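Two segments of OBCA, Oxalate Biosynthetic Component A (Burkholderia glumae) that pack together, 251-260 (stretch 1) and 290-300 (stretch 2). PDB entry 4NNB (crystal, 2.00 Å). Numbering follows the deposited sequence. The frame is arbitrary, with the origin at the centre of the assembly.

Stretch 1 (251-260) NQIVLDDYDA
Stretch 2, residues 290-300: KLRRAHLKFYD

Stretch 1 leaves an extended approach (Gln 252 phi/psi -168/131, Ile 253 -66/114) and turns at the N-cap, Val 254, into a helix from Leu 255 onward, tied by Tyr 258 N to Val 254 O at 3.2 Å and Asp 259 N to Leu 255 O at 3.0 Å. Stretch 2 runs alongside in the same sense: CA atoms pair Ile 253 with Arg 292 (7.3 Å), Leu 255 with His 295 (5.9 Å) and Asp 259 with Tyr 299 (7.9 Å). Together they bury 506 Å².

Stretch 2 opens with a weakly bonded helical turn, about 291-294. Leu 291 (chi1 t, chi2 p) sends its end to two apolar partners: its CD1 lies 3.9 Å from Leu 255 CG and 4.2 Å from Ile 253 CG2. Arg 292 points away, leaving its CA 3.9 Å from Ile 253 CD1, while its guanidinium bonds elsewhere in the structure. Small Ala 294 points toward stretch 1, its CB 3.9 Å from Leu 255 CD1; Leu 255 is m,t.

His 295 (chi1 p, chi2 -28°) points toward stretch 1 at the tightest pairing of the register. Ile 253 (m,t) sets CG2 over one face of its ring, 3.8 Å from the centroid and 10° off the normal, a CH-pi contact. Tyr 258 (chi1 m) meets the same imidazole obliquely, centroids 5.4 Å apart and planes at 43°.

Beyond Leu 296 the chain extends. Lys 297 (p,t,t,t) reaches out so that NZ donates to Asp 259 OD1 at 2.8 Å, a charged hydrogen bond, hence a salt bridge. Tyr 299 (chi1 m, chi2 -100°) folds back: its OH donates to His 295 O at 2.8 Å and lies 3.5 Å from Tyr 258 CB. Water 1 bridges the stretches, donating to Tyr 299 OH at 2.9 Å and Leu 255 O at 3.1 Å.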

# COMPACT_ATOMS: atom_id res chain seq x y z
N ASN A 251 0.42 -10.21 -6.83
CA ASN A 251 1.73 -9.60 -7.02
C ASN A 251 2.57 -10.49 -7.90
O ASN A 251 2.66 -11.69 -7.64
CB ASN A 251 2.43 -9.42 -5.68
CG ASN A 251 3.76 -8.72 -5.83
OD1 ASN A 251 3.82 -7.56 -6.27
ND2 ASN A 251 4.84 -9.40 -5.46
N GLN A 252 3.17 -9.91 -8.92
CA GLN A 252 3.92 -10.67 -9.92
C GLN A 252 4.75 -9.74 -10.81
O GLN A 252 4.24 -8.74 -11.33
CB GLN A 252 2.95 -11.49 -10.78
CG GLN A 252 3.64 -12.31 -11.84
CD GLN A 252 4.56 -13.35 -11.23
OE1 GLN A 252 4.14 -14.15 -10.38
NE2 GLN A 252 5.83 -13.33 -11.62
N ILE A 253 6.03 -10.07 -10.96
CA ILE A 253 6.86 -9.41 -11.94
C ILE A 253 6.34 -9.77 -13.33
O ILE A 253 6.39 -10.93 -13.75
CB ILE A 253 8.35 -9.84 -11.80
CG1 ILE A 253 8.93 -9.34 -10.47
CG2 ILE A 253 9.17 -9.31 -12.98
CD1 ILE A 253 10.12 -10.18 -9.94
N VAL A 254 5.83 -8.77 -14.05
CA VAL A 254 5.28 -9.00 -15.38
C VAL A 254 6.15 -8.27 -16.37
O VAL A 254 6.16 -7.03 -16.43
CB VAL A 254 3.82 -8.49 -15.47
CG1 VAL A 254 3.26 -8.73 -16.88
CG2 VAL A 254 2.96 -9.16 -14.42
N LEU A 255 6.92 -9.03 -17.15
CA LEU A 255 7.92 -8.43 -18.03
C LEU A 255 7.30 -7.52 -19.08
O LEU A 255 7.84 -6.45 -19.37
CB LEU A 255 8.78 -9.51 -18.70
CG LEU A 255 9.55 -10.43 -17.73
CD1 LEU A 255 10.45 -11.41 -18.50
CD2 LEU A 255 10.37 -9.60 -16.74
N ASP A 256 6.19 -7.95 -19.67
CA ASP A 256 5.58 -7.12 -20.72
C ASP A 256 5.10 -5.79 -20.13
O ASP A 256 5.17 -4.76 -20.80
CB ASP A 256 4.41 -7.85 -21.39
CG ASP A 256 4.86 -9.00 -22.27
OD1 ASP A 256 6.04 -9.03 -22.69
OD2 ASP A 256 4.03 -9.89 -22.53
N ASP A 257 4.63 -5.80 -18.88
CA ASP A 257 4.22 -4.55 -18.24
C ASP A 257 5.39 -3.57 -18.12
O ASP A 257 5.27 -2.39 -18.49
CB ASP A 257 3.58 -4.81 -16.87
CG ASP A 257 2.17 -5.37 -16.97
OD1 ASP A 257 1.70 -5.50 -18.11
OD2 ASP A 257 1.54 -5.67 -15.93
N TYR A 258 6.53 -4.05 -17.64
CA TYR A 258 7.70 -3.18 -17.53
C TYR A 258 8.22 -2.71 -18.88
O TYR A 258 8.72 -1.61 -19.00
CB TYR A 258 8.81 -3.85 -16.69
CG TYR A 258 8.52 -3.78 -15.21
CD1 TYR A 258 8.39 -2.55 -14.57
CD2 TYR A 258 8.36 -4.93 -14.45
CE1 TYR A 258 8.13 -2.46 -13.22
CE2 TYR A 258 8.10 -4.85 -13.08
CZ TYR A 258 7.99 -3.62 -12.48
OH TYR A 258 7.72 -3.52 -11.13
N ASP A 259 8.10 -3.55 -19.91
CA ASP A 259 8.50 -3.15 -21.26
C ASP A 259 7.71 -1.93 -21.72
O ASP A 259 8.19 -1.11 -22.51
CB ASP A 259 8.27 -4.29 -22.25
CG ASP A 259 9.36 -5.35 -22.17
OD1 ASP A 259 10.37 -5.13 -21.46
OD2 ASP A 259 9.20 -6.39 -22.84
N ALA A 260 6.49 -1.81 -21.20
CA ALA A 260 5.63 -0.67 -21.48
C ALA A 260 5.91 0.48 -20.52
O ALA A 260 6.13 1.62 -20.94
CB ALA A 260 4.16 -1.09 -21.41
N LYS A 290 15.21 -16.73 -12.25
CA LYS A 290 15.85 -15.62 -12.95
C LYS A 290 14.82 -14.55 -13.32
O LYS A 290 15.19 -13.43 -13.67
CB LYS A 290 16.59 -16.13 -14.19
CG LYS A 290 15.68 -16.69 -15.27
CD LYS A 290 16.49 -17.29 -16.44
CE LYS A 290 17.51 -16.29 -17.01
NZ LYS A 290 18.06 -16.70 -18.35
N LEU A 291 13.54 -14.89 -13.24
CA LEU A 291 12.48 -13.90 -13.41
C LEU A 291 12.71 -12.70 -12.46
O LEU A 291 12.39 -11.56 -12.81
CB LEU A 291 11.09 -14.53 -13.20
CG LEU A 291 9.88 -13.61 -13.38
CD1 LEU A 291 9.83 -13.02 -14.80
CD2 LEU A 291 8.58 -14.33 -13.05
N ARG A 292 13.31 -12.96 -11.30
CA ARG A 292 13.54 -11.93 -10.30
C ARG A 292 14.59 -10.89 -10.69
O ARG A 292 14.79 -9.92 -9.98
CB ARG A 292 13.87 -12.55 -8.94
CG ARG A 292 12.74 -13.42 -8.39
CD ARG A 292 13.06 -13.94 -6.99
NE ARG A 292 13.00 -12.85 -6.01
CZ ARG A 292 13.23 -13.00 -4.71
NH1 ARG A 292 13.55 -14.20 -4.22
NH2 ARG A 292 13.12 -11.96 -3.90
N ARG A 293 15.26 -11.11 -11.82
CA ARG A 293 16.13 -10.08 -12.41
C ARG A 293 15.86 -9.87 -13.91
O ARG A 293 16.49 -9.03 -14.53
CB ARG A 293 17.62 -10.42 -12.19
CG ARG A 293 18.02 -11.82 -12.65
CD ARG A 293 19.47 -12.17 -12.29
NE ARG A 293 19.74 -13.58 -12.55
CZ ARG A 293 19.49 -14.57 -11.71
NH1 ARG A 293 18.97 -14.33 -10.51
NH2 ARG A 293 19.76 -15.83 -12.06
N ALA A 294 14.93 -10.62 -14.49
CA ALA A 294 14.67 -10.51 -15.93
C ALA A 294 14.18 -9.11 -16.36
O ALA A 294 14.39 -8.69 -17.50
CB ALA A 294 13.69 -11.58 -16.38
N HIS A 295 13.54 -8.40 -15.44
CA HIS A 295 13.13 -7.01 -15.69
C HIS A 295 14.24 -6.01 -15.43
O HIS A 295 14.04 -4.80 -15.61
CB HIS A 295 11.88 -6.63 -14.89
CG HIS A 295 12.01 -6.83 -13.40
ND1 HIS A 295 12.85 -7.78 -12.84
CD2 HIS A 295 11.39 -6.22 -12.37
CE1 HIS A 295 12.74 -7.73 -11.53
NE2 HIS A 295 11.86 -6.79 -11.21
N LEU A 296 15.41 -6.49 -15.03
CA LEU A 296 16.52 -5.59 -14.74
C LEU A 296 17.51 -5.59 -15.89
O LEU A 296 18.71 -5.68 -15.68
CB LEU A 296 17.21 -5.97 -13.43
CG LEU A 296 16.27 -6.06 -12.22
CD1 LEU A 296 17.09 -6.37 -10.98
CD2 LEU A 296 15.40 -4.79 -12.03
N LYS A 297 16.99 -5.48 -17.10
CA LYS A 297 17.81 -5.49 -18.30
C LYS A 297 18.10 -4.07 -18.75
O LYS A 297 17.48 -3.12 -18.26
CB LYS A 297 17.04 -6.21 -19.40
CG LYS A 297 15.72 -5.53 -19.71
CD LYS A 297 15.01 -6.20 -20.87
CE LYS A 297 13.77 -5.42 -21.28
NZ LYS A 297 12.81 -6.28 -22.03
N PHE A 298 19.03 -3.92 -19.69
CA PHE A 298 19.18 -2.68 -20.43
C PHE A 298 17.94 -2.48 -21.30
O PHE A 298 17.63 -3.33 -22.13
CB PHE A 298 20.45 -2.73 -21.29
CG PHE A 298 20.78 -1.43 -21.96
CD1 PHE A 298 20.31 -1.14 -23.23
CD2 PHE A 298 21.59 -0.50 -21.33
CE1 PHE A 298 20.62 0.07 -23.86
CE2 PHE A 298 21.91 0.71 -21.95
CZ PHE A 298 21.42 0.99 -23.21
N TYR A 299 17.21 -1.39 -21.08
CA TYR A 299 16.05 -1.09 -21.91
C TYR A 299 16.47 -0.23 -23.10
O TYR A 299 16.77 0.95 -22.93
CB TYR A 299 14.95 -0.38 -21.09
CG TYR A 299 14.21 -1.30 -20.15
CD1 TYR A 299 12.96 -1.81 -20.48
CD2 TYR A 299 14.77 -1.69 -18.94
CE1 TYR A 299 12.29 -2.68 -19.62
CE2 TYR A 299 14.11 -2.55 -18.07
CZ TYR A 299 12.88 -3.05 -18.42
OH TYR A 299 12.23 -3.90 -17.55
N ASP A 300 16.51 -0.81 -24.30
CA ASP A 300 16.98 -0.08 -25.49
C ASP A 300 16.21 1.23 -25.76
O ASP A 300 16.79 2.20 -26.24
CB ASP A 300 16.89 -0.95 -26.75
CG ASP A 300 17.85 -2.12 -26.73
OD1 ASP A 300 17.48 -3.18 -27.28
OD2 ASP A 300 18.96 -1.99 -26.17
O HOH W 1 10.82 -6.26 -18.52